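Local coordinates for flagellar biosynthesis protein flhA (Bacillus subtilis, PDB 3MIX) that takes part, as part of the flagellar type III secretion system, in the export of flagellar proteins, this chain being the cytosolic domain of the membrane protein, at residues L118-L124 and V167-V173; D47-F53 and V90-N96; P215-S219 and G251-T255. Numbering follows the deposited sequence.

Contact 1 (L118-L124 and V167-V173)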
loop_
_atom_site.group_PDB
_atom_site.type_symbol
_atom_site.label_atom_id
_atom_site.label_comp_id
_atom_site.label_asym_id
_atom_site.label_seq_id
_atom_site.Cartn_x
_atom_site.Cartn_y
_atom_site.Cartn_z
ATOM N N LEU A 118 -19.369 -14.351 7.637
ATOM C CA LEU A 118 -20.558 -13.754 7.053
ATOM C C LEU A 118 -21.808 -14.586 7.310
ATOM O O LEU A 118 -21.769 -15.818 7.311
ATOM C CB LEU A 118 -20.373 -13.530 5.552
ATOM C CG LEU A 118 -19.330 -12.517 5.061
ATOM C CD1 LEU A 118 -19.180 -12.637 3.549
ATOM C CD2 LEU A 118 -19.666 -11.077 5.460
ATOM N N LEU A 119 -22.913 -13.889 7.543
ATOM C CA LEU A 119 -24.225 -14.508 7.651
ATOM C C LEU A 119 -25.046 -13.996 6.473
ATOM O O LEU A 119 -25.610 -12.899 6.522
ATOM C CB LEU A 119 -24.872 -14.146 8.989
ATOM C CG LEU A 119 -24.192 -14.664 10.263
ATOM C CD1 LEU A 119 -24.691 -13.911 11.491
ATOM C CD2 LEU A 119 -24.399 -16.166 10.438
ATOM N N LEU A 120 -25.090 -14.797 5.408
ATOM C CA LEU A 120 -25.600 -14.371 4.098
ATOM C C LEU A 120 -27.044 -13.886 4.135
ATOM O O LEU A 120 -27.420 -12.978 3.388
ATOM C CB LEU A 120 -25.470 -15.499 3.067
ATOM C CG LEU A 120 -24.317 -16.503 3.156
ATOM C CD1 LEU A 120 -24.756 -17.735 3.971
ATOM C CD2 LEU A 120 -23.873 -16.909 1.766
ATOM N N ASP A 121 -27.842 -14.494 5.008
ATOM C CA ASP A 121 -29.255 -14.158 5.139
ATOM C C ASP A 121 -29.460 -12.937 6.046
ATOM O O ASP A 121 -30.594 -12.584 6.364
ATOM C CB ASP A 121 -30.040 -15.365 5.674
ATOM C CG ASP A 121 -29.524 -16.698 5.128
ATOM O OD1 ASP A 121 -28.337 -17.026 5.353
ATOM O OD2 ASP A 121 -30.312 -17.425 4.482
ATOM N N HIS A 122 -28.364 -12.290 6.445
ATOM C CA HIS A 122 -28.425 -11.186 7.411
ATOM C C HIS A 122 -27.902 -9.845 6.886
ATOM O O HIS A 122 -27.627 -9.696 5.694
ATOM C CB HIS A 122 -27.714 -11.570 8.715
ATOM C CG HIS A 122 -28.435 -12.616 9.505
ATOM N ND1 HIS A 122 -29.333 -12.304 10.503
ATOM C CD2 HIS A 122 -28.400 -13.968 9.439
ATOM C CE1 HIS A 122 -29.818 -13.419 11.021
ATOM N NE2 HIS A 122 -29.265 -14.443 10.395
ATOM N N TYR A 123 -27.811 -8.873 7.795
ATOM C CA TYR A 123 -27.297 -7.532 7.520
ATOM C C TYR A 123 -26.546 -7.004 8.745
ATOM O O TYR A 123 -26.834 -7.390 9.885
ATOM C CB TYR A 123 -28.426 -6.558 7.161
ATOM C CG TYR A 123 -29.269 -6.930 5.956
ATOM C CD1 TYR A 123 -28.914 -6.507 4.673
ATOM C CD2 TYR A 123 -30.450 -7.679 6.105
ATOM C CE1 TYR A 123 -29.694 -6.835 3.563
ATOM C CE2 TYR A 123 -31.240 -8.013 4.998
ATOM C CZ TYR A 123 -30.854 -7.585 3.731
ATOM O OH TYR A 123 -31.625 -7.907 2.636
ATOM N N LEU A 124 -25.586 -6.114 8.494
ATOM C CA LEU A 124 -24.705 -5.576 9.531
ATOM C C LEU A 124 -25.009 -4.096 9.807
ATOM O O LEU A 124 -24.966 -3.267 8.893
ATOM C CB LEU A 124 -23.238 -5.773 9.115
ATOM C CG LEU A 124 -22.129 -5.622 10.159
ATOM C CD1 LEU A 124 -22.239 -6.687 11.265
ATOM C CD2 LEU A 124 -20.762 -5.672 9.475
ATOM N N VAL A 167 -26.773 0.357 7.431
ATOM C CA VAL A 167 -27.033 -1.075 7.191
ATOM C C VAL A 167 -26.341 -1.611 5.929
ATOM O O VAL A 167 -26.534 -1.076 4.830
ATOM C CB VAL A 167 -28.552 -1.378 7.103
ATOM C CG1 VAL A 167 -28.807 -2.872 7.241
ATOM C CG2 VAL A 167 -29.337 -0.601 8.165
ATOM N N VAL A 168 -25.557 -2.680 6.103
ATOM C CA VAL A 168 -24.719 -3.246 5.030
ATOM C C VAL A 168 -24.977 -4.749 4.833
ATOM O O VAL A 168 -24.938 -5.528 5.789
ATOM C CB VAL A 168 -23.193 -3.051 5.309
ATOM C CG1 VAL A 168 -22.401 -3.204 4.034
ATOM C CG2 VAL A 168 -22.895 -1.700 5.936
ATOM N N ASP A 169 -25.220 -5.149 3.588
ATOM C CA ASP A 169 -25.358 -6.569 3.255
ATOM C C ASP A 169 -23.983 -7.275 3.217
ATOM O O ASP A 169 -22.957 -6.620 3.057
ATOM C CB ASP A 169 -26.126 -6.745 1.941
ATOM C CG ASP A 169 -25.562 -5.909 0.827
ATOM O OD1 ASP A 169 -25.837 -4.687 0.802
ATOM O OD2 ASP A 169 -24.846 -6.477 -0.027
ATOM N N PRO A 170 -23.964 -8.613 3.373
ATOM C CA PRO A 170 -22.714 -9.339 3.632
ATOM C C PRO A 170 -21.692 -9.252 2.500
ATOM O O PRO A 170 -20.485 -9.136 2.752
ATOM C CB PRO A 170 -23.187 -10.787 3.805
ATOM C CG PRO A 170 -24.654 -10.668 4.148
ATOM C CD PRO A 170 -25.114 -9.529 3.314
ATOM N N ALA A 171 -22.180 -9.306 1.266
ATOM C CA ALA A 171 -21.322 -9.244 0.102
ATOM C C ALA A 171 -20.579 -7.904 0.065
ATOM O O ALA A 171 -19.427 -7.838 -0.368
ATOM C CB ALA A 171 -22.138 -9.453 -1.144
ATOM N N SER A 172 -21.244 -6.853 0.540
ATOM C CA SER A 172 -20.651 -5.529 0.677
ATOM C C SER A 172 -19.628 -5.481 1.800
ATOM O O SER A 172 -18.589 -4.844 1.655
ATOM C CB SER A 172 -21.726 -4.459 0.912
ATOM O OG SER A 172 -22.208 -3.945 -0.309
ATOM N N VAL A 173 -19.928 -6.142 2.917
ATOM C CA VAL A 173 -18.966 -6.237 4.018
ATOM C C VAL A 173 -17.645 -6.856 3.535
ATOM O O VAL A 173 -16.577 -6.301 3.787
ATOM C CB VAL A 173 -19.520 -7.033 5.220
ATOM C CG1 VAL A 173 -18.528 -7.024 6.378
ATOM C CG2 VAL A 173 -20.854 -6.453 5.670
#
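P170 opens helix 170-189 and is the residue most enveloped by the other segment, losing 96 Å². The loop L118-L124 bends round its ring through a type I turn from L119 to H122, with L119 O 3.4 Å from P170 CG and H122 O 3.5 Å from P170 CD. L124, next with 86 Å², is held at its backbone by a single antiparallel hydrogen-bonded bridge to V168: L124 N to V168 O is 2.8 Å, V168 N to L124 O 2.9 Å. Its CD2 reaches V173 CG2 at 3.9 Å. Buried L118 (60 Å²) sets CD2 3.9 Å from P170 CB and 4.1 Å from V173 CB, while Y123 CB lies 3.7 Å from V167 CG1. A loop and its return are thus clasped by a bridge just before the helix start, where D169 is the N-cap. The contact joins the chain leaving strand 111-117 to helix 170-189 at the domain surface; L120 touches P59 and L60 of helix 58-62, and D169, A171 and S172 lie against R72 of helix 69-84.

Contact 2 (D47-F53 and V90-N96); sequences DPIEFEF and VVRIRDN
Parallel strands 49-53 and 92-95 edge a four-stranded mixed sheet, joined by a beta-alpha-beta crossover through helices 58-62 and 69-84. After P48 (phi/psi -60/-37°) both strands run extended, axes 4.8 Å apart at 21°. E50 pairs with R92, F51 with I93, E52 with R94 and F53 with D95 (CA-CA 4.6-5.0 Å). Backbone hydrogen bonds: R92 N-I49 O and F51 N-R92 O (2.8 Å), R94 N-F51 O and F53 N-R94 O (3.1 Å), N96 N-F53 O (2.5 Å). R92 NH2 meets D47 OD1 (3.3 Å) and R92 NE meets E50 OE1 (long, 3.9 Å) in a salt-bridge network; E50 OE1 hydrogen-bonds H45. E52 and R94 (both chi1 m) join OE2 to NH2, and E52 OE1 takes N96 ND2, each at 2.9 Å. I49 CG2 meets V91 CG1 (3.9 Å). On the face of F51 (chi1 t), I93, F53 and D95, towards helices 69-84 and 170-189, F53 (chi1 p) sets CE1 3.5 Å from I93 CG2, and D95 CA lies 3.8 Å from its ring centroid, a CH-pi contact.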
loop_
_atom_site.group_PDB
_atom_site.type_symbol
_atom_site.label_atom_id
_atom_site.label_comp_id
_atom_site.label_asym_id
_atom_site.label_seq_id
_atom_site.Cartn_x
_atom_site.Cartn_y
_atom_site.Cartn_z
ATOM N N ASP A 47 -0.031 -18.052 -5.576
ATOM C CA ASP A 47 -0.972 -17.110 -6.165
ATOM C C ASP A 47 -0.903 -15.739 -5.477
ATOM O O ASP A 47 -0.848 -15.653 -4.262
ATOM C CB ASP A 47 -2.398 -17.651 -6.099
ATOM C CG ASP A 47 -2.528 -19.032 -6.689
ATOM O OD1 ASP A 47 -2.183 -20.013 -6.000
ATOM O OD2 ASP A 47 -2.995 -19.150 -7.836
ATOM N N PRO A 48 -0.920 -14.662 -6.261
ATOM C CA PRO A 48 -0.824 -13.339 -5.634
ATOM C C PRO A 48 -1.955 -13.029 -4.658
ATOM O O PRO A 48 -1.694 -12.409 -3.623
ATOM C CB PRO A 48 -0.837 -12.348 -6.815
ATOM C CG PRO A 48 -1.006 -13.120 -8.036
ATOM C CD PRO A 48 -1.161 -14.601 -7.715
ATOM N N ILE A 49 -3.185 -13.465 -4.961
ATOM C CA ILE A 49 -4.334 -13.180 -4.109
ATOM C C ILE A 49 -5.263 -14.374 -4.037
ATOM O O ILE A 49 -5.722 -14.874 -5.067
ATOM C CB ILE A 49 -5.209 -11.972 -4.614
ATOM C CG1 ILE A 49 -4.371 -10.732 -4.973
ATOM C CG2 ILE A 49 -6.312 -11.637 -3.575
ATOM C CD1 ILE A 49 -5.227 -9.532 -5.498
ATOM N N GLU A 50 -5.549 -14.818 -2.816
ATOM C CA GLU A 50 -6.409 -15.952 -2.614
ATOM C C GLU A 50 -7.502 -15.579 -1.641
ATOM O O GLU A 50 -7.225 -15.062 -0.555
ATOM C CB GLU A 50 -5.638 -17.144 -2.011
ATOM C CG GLU A 50 -4.463 -17.630 -2.806
ATOM C CD GLU A 50 -3.660 -18.661 -2.019
ATOM O OE1 GLU A 50 -4.117 -19.811 -1.946
ATOM O OE2 GLU A 50 -2.590 -18.313 -1.462
ATOM N N PHE A 51 -8.734 -15.883 -2.025
ATOM C CA PHE A 51 -9.882 -15.738 -1.161
ATOM C C PHE A 51 -10.456 -17.128 -0.918
ATOM O O PHE A 51 -10.871 -17.816 -1.859
ATOM C CB PHE A 51 -10.925 -14.823 -1.802
ATOM C CG PHE A 51 -12.146 -14.606 -0.958
ATOM C CD1 PHE A 51 -12.157 -13.635 0.040
ATOM C CD2 PHE A 51 -13.285 -15.363 -1.159
ATOM C CE1 PHE A 51 -13.276 -13.430 0.819
ATOM C CE2 PHE A 51 -14.419 -15.161 -0.370
ATOM C CZ PHE A 51 -14.412 -14.197 0.609
ATOM N N GLU A 52 -10.442 -17.523 0.356
ATOM C CA GLU A 52 -10.866 -18.824 0.819
ATOM C C GLU A 52 -12.050 -18.714 1.764
ATOM O O GLU A 52 -12.100 -17.823 2.615
ATOM C CB GLU A 52 -9.720 -19.512 1.550
ATOM C CG GLU A 52 -8.531 -19.820 0.658
ATOM C CD GLU A 52 -7.458 -20.630 1.365
ATOM O OE1 GLU A 52 -7.632 -20.975 2.557
ATOM O OE2 GLU A 52 -6.419 -20.917 0.719
ATOM N N PHE A 53 -12.987 -19.647 1.622
ATOM C CA PHE A 53 -14.238 -19.627 2.381
ATOM C C PHE A 53 -14.702 -21.029 2.803
ATOM O O PHE A 53 -14.390 -22.024 2.150
ATOM C CB PHE A 53 -15.335 -18.945 1.560
ATOM C CG PHE A 53 -15.497 -19.520 0.179
ATOM C CD1 PHE A 53 -14.640 -19.131 -0.861
ATOM C CD2 PHE A 53 -16.492 -20.451 -0.087
ATOM C CE1 PHE A 53 -14.782 -19.667 -2.135
ATOM C CE2 PHE A 53 -16.642 -20.997 -1.355
ATOM C CZ PHE A 53 -15.786 -20.599 -2.387
ATOM N N VAL A 90 -5.672 -11.545 -11.152
ATOM C CA VAL A 90 -6.684 -12.558 -10.946
ATOM C C VAL A 90 -6.723 -12.979 -9.474
ATOM O O VAL A 90 -5.673 -13.247 -8.872
ATOM C CB VAL A 90 -6.357 -13.767 -11.870
ATOM C CG1 VAL A 90 -7.215 -14.998 -11.558
ATOM C CG2 VAL A 90 -6.580 -13.366 -13.297
ATOM N N VAL A 91 -7.931 -13.037 -8.906
ATOM C CA VAL A 91 -8.113 -13.573 -7.555
ATOM C C VAL A 91 -8.444 -15.060 -7.604
ATOM O O VAL A 91 -9.307 -15.495 -8.370
ATOM C CB VAL A 91 -9.185 -12.823 -6.716
ATOM C CG1 VAL A 91 -9.252 -13.437 -5.333
ATOM C CG2 VAL A 91 -8.834 -11.314 -6.603
ATOM N N ARG A 92 -7.731 -15.833 -6.801
ATOM C CA ARG A 92 -7.985 -17.252 -6.730
ATOM C C ARG A 92 -9.063 -17.495 -5.670
ATOM O O ARG A 92 -8.959 -17.041 -4.531
ATOM C CB ARG A 92 -6.690 -17.998 -6.407
ATOM C CG ARG A 92 -6.622 -19.383 -6.995
ATOM C CD ARG A 92 -6.872 -20.455 -5.956
ATOM N NE ARG A 92 -5.629 -20.980 -5.400
ATOM C CZ ARG A 92 -5.173 -22.220 -5.590
ATOM N NH1 ARG A 92 -5.861 -23.085 -6.330
ATOM N NH2 ARG A 92 -4.021 -22.597 -5.044
ATOM N N ILE A 93 -10.106 -18.206 -6.066
ATOM C CA ILE A 93 -11.247 -18.446 -5.190
ATOM C C ILE A 93 -11.430 -19.956 -4.879
ATOM O O ILE A 93 -11.691 -20.750 -5.780
ATOM C CB ILE A 93 -12.494 -17.757 -5.802
ATOM C CG1 ILE A 93 -12.287 -16.224 -5.767
ATOM C CG2 ILE A 93 -13.799 -18.198 -5.122
ATOM C CD1 ILE A 93 -13.109 -15.464 -6.780
ATOM N N ARG A 94 -11.269 -20.329 -3.606
ATOM C CA ARG A 94 -11.349 -21.733 -3.149
ATOM C C ARG A 94 -12.257 -21.907 -1.941
ATOM O O ARG A 94 -12.090 -21.217 -0.931
ATOM C CB ARG A 94 -9.985 -22.238 -2.670
ATOM C CG ARG A 94 -8.960 -22.547 -3.713
ATOM C CD ARG A 94 -8.015 -23.668 -3.240
ATOM N NE ARG A 94 -7.279 -23.341 -2.011
ATOM C CZ ARG A 94 -7.200 -24.128 -0.935
ATOM N NH1 ARG A 94 -7.807 -25.318 -0.911
ATOM N NH2 ARG A 94 -6.502 -23.726 0.122
ATOM N N ASP A 95 -13.180 -22.863 -2.008
ATOM C CA ASP A 95 -13.813 -23.338 -0.776
ATOM C C ASP A 95 -12.754 -24.058 0.057
ATOM O O ASP A 95 -11.865 -24.727 -0.490
ATOM C CB ASP A 95 -15.031 -24.232 -1.036
ATOM C CG ASP A 95 -14.757 -25.318 -2.043
ATOM O OD1 ASP A 95 -14.854 -25.036 -3.258
ATOM O OD2 ASP A 95 -14.451 -26.455 -1.619
ATOM N N ASN A 96 -12.820 -23.863 1.370
ATOM C CA ASN A 96 -11.894 -24.519 2.288
ATOM C C ASN A 96 -12.614 -25.147 3.492
ATOM O O ASN A 96 -13.173 -24.443 4.337
ATOM C CB ASN A 96 -10.778 -23.556 2.722
ATOM C CG ASN A 96 -9.626 -24.267 3.420
ATOM O OD1 ASN A 96 -9.719 -25.447 3.764
ATOM N ND2 ASN A 96 -8.535 -23.548 3.634
HETATM O O HOH W 1 -4.341 -14.901 -7.333
#

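Contact 3 (P215-S219 and G251-T255); sequences PNPLS and GKLTT
P217 lays its ring over the backbone of G251 and K252, packing one interhelical loop on another in a helical part of the FlhA cytosolic domain. Segment 215-219 links helix 207-213 to helix 220-232; segment 251-255 links helix 240-250 to helix 257-267. Peptide bonds before P215 and P217 are both cis; P217 has phi/psi -83/-16°, and its CA is 5.8 Å from G251 CA, the nearest pair. The opposing loop starts with helical angles at G251-L253, then extends at T254 (-165/141°). P217 CB lies 3.3 Å from G251 O, and P217 CG 3.8 Å from K252 N and 4.0 Å from K252 CG. G251 permits this closeness: a CB there would clash with P217 CG, at 3.0 Å. L218, in the mt rotamer, directs CD2 to 3.8 Å from T255 CG2 and 4.3 Å from T254 O, and also touches L260 of helix 257-267. No hydrogen bond crosses between the loops. S219 (chi1 p) is the N-cap of helix 220-232, its OG accepting from D222 N; T254 OG1 makes a local bond to D256 N. T255 (chi1 p) places the same CG2 3.9 Å from P217 O.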
loop_
_atom_site.group_PDB
_atom_site.type_symbol
_atom_site.label_atom_id
_atom_site.label_comp_id
_atom_site.label_asym_id
_atom_site.label_seq_id
_atom_site.Cartn_x
_atom_site.Cartn_y
_atom_site.Cartn_z
ATOM N N PRO A 215 15.424 -0.536 -20.776
ATOM C CA PRO A 215 16.117 -1.166 -19.644
ATOM C C PRO A 215 17.437 -0.489 -19.238
ATOM O O PRO A 215 18.059 -0.926 -18.288
ATOM C CB PRO A 215 16.365 -2.595 -20.136
ATOM C CG PRO A 215 16.372 -2.498 -21.654
ATOM C CD PRO A 215 15.836 -1.138 -22.059
ATOM N N ASN A 216 17.839 0.582 -19.914
ATOM C CA ASN A 216 19.010 1.351 -19.481
ATOM C C ASN A 216 18.677 2.838 -19.412
ATOM O O ASN A 216 18.276 3.406 -20.413
ATOM C CB ASN A 216 20.207 1.127 -20.420
ATOM C CG ASN A 216 21.461 1.868 -19.959
ATOM O OD1 ASN A 216 22.369 1.269 -19.375
ATOM N ND2 ASN A 216 21.513 3.172 -20.205
ATOM N N PRO A 217 18.909 3.484 -18.256
ATOM C CA PRO A 217 19.688 3.004 -17.090
ATOM C C PRO A 217 18.950 2.101 -16.119
ATOM O O PRO A 217 19.593 1.417 -15.311
ATOM C CB PRO A 217 20.072 4.304 -16.377
ATOM C CG PRO A 217 18.980 5.252 -16.737
ATOM C CD PRO A 217 18.514 4.895 -18.111
ATOM N N LEU A 218 17.620 2.083 -16.202
ATOM C CA LEU A 218 16.813 1.415 -15.197
ATOM C C LEU A 218 16.198 0.109 -15.682
ATOM O O LEU A 218 15.522 0.080 -16.709
ATOM C CB LEU A 218 15.718 2.368 -14.686
ATOM C CG LEU A 218 16.201 3.660 -14.011
ATOM C CD1 LEU A 218 15.007 4.462 -13.422
ATOM C CD2 LEU A 218 17.235 3.384 -12.915
ATOM N N SER A 219 16.417 -0.971 -14.933
ATOM C CA SER A 219 15.761 -2.243 -15.239
ATOM C C SER A 219 14.282 -2.190 -14.878
ATOM O O SER A 219 13.853 -1.347 -14.074
ATOM C CB SER A 219 16.438 -3.377 -14.455
ATOM O OG SER A 219 16.189 -3.191 -13.057
ATOM N N GLY A 251 17.680 8.861 -13.559
ATOM C CA GLY A 251 18.152 7.484 -13.738
ATOM C C GLY A 251 19.623 7.322 -14.111
ATOM O O GLY A 251 20.235 6.286 -13.804
ATOM N N LYS A 252 20.189 8.317 -14.785
ATOM C CA LYS A 252 21.597 8.265 -15.183
ATOM C C LYS A 252 22.537 8.728 -14.070
ATOM O O LYS A 252 23.738 8.478 -14.114
ATOM C CB LYS A 252 21.844 9.053 -16.481
ATOM C CG LYS A 252 21.478 8.234 -17.733
ATOM C CD LYS A 252 21.582 9.038 -19.024
ATOM C CE LYS A 252 21.075 8.222 -20.224
ATOM N NZ LYS A 252 19.581 8.132 -20.321
ATOM N N LEU A 253 21.969 9.392 -13.075
ATOM C CA LEU A 253 22.720 9.925 -11.951
ATOM C C LEU A 253 22.684 8.933 -10.798
ATOM O O LEU A 253 23.572 8.936 -9.962
ATOM C CB LEU A 253 22.141 11.281 -11.501
ATOM C CG LEU A 253 22.120 12.449 -12.506
ATOM C CD1 LEU A 253 21.429 13.692 -11.921
ATOM C CD2 LEU A 253 23.530 12.797 -13.023
ATOM N N THR A 254 21.653 8.090 -10.767
ATOM C CA THR A 254 21.471 7.103 -9.705
ATOM C C THR A 254 20.454 6.035 -10.088
ATOM O O THR A 254 19.421 6.335 -10.715
ATOM C CB THR A 254 21.033 7.755 -8.348
ATOM O OG1 THR A 254 20.875 6.729 -7.377
ATOM C CG2 THR A 254 19.699 8.491 -8.457
ATOM N N THR A 255 20.742 4.792 -9.699
ATOM C CA THR A 255 19.768 3.709 -9.831
ATOM C C THR A 255 19.218 3.291 -8.476
ATOM O O THR A 255 18.444 2.319 -8.380
ATOM C CB THR A 255 20.335 2.476 -10.576
ATOM O OG1 THR A 255 21.373 1.878 -9.782
ATOM C CG2 THR A 255 20.890 2.862 -11.947
#

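How the contacts relate
From the N terminus, contact 2 comes first, pairing strand 49-53 with strand 92-95 and closing a loop that holds helices 58-62 and 69-84. Contact 1 follows once the chain has passed through strands 103-108 and 111-117; it closes an excursion, largely unmodelled, that returns to helix 170-189. Contact 3 then closes the helical run of 220-232 and 240-250. The three are in series and none encloses another. Contacts 1 and 2 have centres about 20 Å apart; helix 170-189 starts in contact 1 and packs on contact 2 further along, and helix 69-84 touches both. Contact 3 lies apart, its centre about 49 Å from that of contact 1, across the chain's centre.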